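Local coordinates for Aureochrome1-like protein (Ochromonas danica, PDB 6I20) that probably senses blue light through a flavin mononucleotide bound in its PAS-type LOV domain, as in the aureochrome family of photoreceptors, at residues Y123-A126 and F127-N130. Residues are numbered along the deposited sequence; the frame is centred on the assembly and turned at random.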
loop_
_atom_site.group_PDB
_atom_site.type_symbol
_atom_site.label_atom_id
_atom_site.label_comp_id
_atom_site.label_asym_id
_atom_site.label_seq_id
_atom_site.Cartn_x
_atom_site.Cartn_y
_atom_site.Cartn_z
ATOM N N TYR A 123 -11.075 15.293 -4.164
ATOM C CA TYR A 123 -11.568 13.896 -4.157
ATOM C C TYR A 123 -11.404 13.307 -2.754
ATOM O O TYR A 123 -12.336 12.646 -2.267
ATOM C CB TYR A 123 -10.847 13.053 -5.211
ATOM C CG TYR A 123 -11.234 11.589 -5.217
ATOM C CD1 TYR A 123 -10.693 10.721 -4.271
ATOM C CD2 TYR A 123 -12.080 11.051 -6.172
ATOM C CE1 TYR A 123 -10.999 9.385 -4.241
ATOM C CE2 TYR A 123 -12.393 9.704 -6.155
ATOM C CZ TYR A 123 -11.853 8.863 -5.187
ATOM O OH TYR A 123 -12.180 7.514 -5.196
ATOM N N ALA A 124 -10.262 13.543 -2.135
ATOM C CA ALA A 124 -9.977 13.031 -0.799
ATOM C C ALA A 124 -10.982 13.539 0.225
ATOM O O ALA A 124 -11.491 12.762 1.042
ATOM C CB ALA A 124 -8.543 13.374 -0.364
ATOM N N LYS A 125 -11.278 14.833 0.195
ATOM C CA LYS A 125 -12.234 15.391 1.165
ATOM C C LYS A 125 -13.628 14.789 1.003
ATOM O O LYS A 125 -14.296 14.444 2.000
ATOM C CB LYS A 125 -12.292 16.909 1.085
ATOM C CG LYS A 125 -11.010 17.652 1.463
ATOM C CD LYS A 125 -10.327 17.219 2.779
ATOM C CE LYS A 125 -9.099 16.343 2.596
ATOM N NZ LYS A 125 -8.049 17.192 1.973
ATOM N N ALA A 126 -14.037 14.598 -0.241
ATOM C CA ALA A 126 -15.342 13.983 -0.525
ATOM C C ALA A 126 -15.378 12.515 -0.067
ATOM O O ALA A 126 -16.354 12.069 0.521
ATOM C CB ALA A 126 -15.679 14.063 -2.013
ATOM N N PHE A 127 -14.275 11.795 -0.282
ATOM C CA PHE A 127 -14.196 10.404 0.128
ATOM C C PHE A 127 -14.337 10.302 1.644
ATOM O O PHE A 127 -15.066 9.460 2.152
ATOM C CB PHE A 127 -12.894 9.757 -0.391
ATOM C CG PHE A 127 -12.685 8.327 0.025
ATOM C CD1 PHE A 127 -12.279 7.990 1.325
ATOM C CD2 PHE A 127 -12.839 7.294 -0.895
ATOM C CE1 PHE A 127 -12.091 6.682 1.714
ATOM C CE2 PHE A 127 -12.608 5.979 -0.529
ATOM C CZ PHE A 127 -12.259 5.659 0.779
ATOM N N LEU A 128 -13.567 11.129 2.364
ATOM C CA LEU A 128 -13.566 11.075 3.808
ATOM C C LEU A 128 -14.900 11.470 4.420
ATOM O O LEU A 128 -15.366 10.865 5.388
ATOM C CB LEU A 128 -12.392 11.931 4.330
ATOM C CG LEU A 128 -10.990 11.393 3.958
ATOM C CD1 LEU A 128 -9.920 12.459 4.219
ATOM C CD2 LEU A 128 -10.670 10.116 4.701
ATOM N N LYS A 129 -15.571 12.414 3.790
ATOM C CA LYS A 129 -16.890 12.786 4.217
ATOM C C LYS A 129 -17.938 11.672 4.083
ATOM O O LYS A 129 -18.801 11.490 4.955
ATOM C CB LYS A 129 -17.333 14.013 3.441
ATOM C CG LYS A 129 -18.420 14.777 4.144
ATOM C CD LYS A 129 -18.408 16.213 3.675
ATOM C CE LYS A 129 -19.258 16.320 2.432
ATOM N NZ LYS A 129 -20.686 16.490 2.810
ATOM N N ASN A 130 -17.819 10.921 2.987
ATOM C CA ASN A 130 -18.722 9.829 2.674
ATOM C C ASN A 130 -18.480 8.546 3.466
ATOM O O ASN A 130 -19.362 7.707 3.543
ATOM C CB ASN A 130 -18.677 9.498 1.166
ATOM C CG ASN A 130 -19.808 8.579 0.738
ATOM O OD1 ASN A 130 -20.826 8.620 1.279
ATOM N ND2 ASN A 130 -19.547 7.712 -0.209
#
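Four successive backbone hydrogen bonds tie Tyr123-Ala126 to Phe127-Asn130, each from an amide N to the carbonyl four residues earlier. All are of ordinary length and fairly straight. The straightest runs from Leu128 N to Ala124 O, with an N-H...O angle of 166°. The series ends with Asn130 N and Ala126 O, 3.1 Å apart.

Among the side chains, Tyr123 and Phe127, one turn apart, make an apolar contact, where CE1 of the tyrosine ring comes 4.3 Å from Phe127 CB. Both side chains carry CG anti to the backbone N (chi1 177° and 178°), which sends the two rings off the helix in roughly the same direction. Tyr123 OH is hydrogen-bonded to Gln96 OE1, anchoring the ring's far end to strand 92-103. One residue on from Phe127, Leu128 CG lies 3.3 Å from Ala124 O, the carbonyl one turn back. Leu128 CD1 is 4.3 Å from Lys125 CE.

Ala124 and Leu128 touch Trp94, while the Phe127 side chain touches Gln96 on strand 92-103 and Thr80 and Val82 on strand 79-86. This is a regular, amphipathic alpha-helix, the C-terminal helix 121-130, packed against strands 79-86 and 92-103 of the antiparallel PAS sheet, consistent with the Jα helix that follows the core in LOV domains.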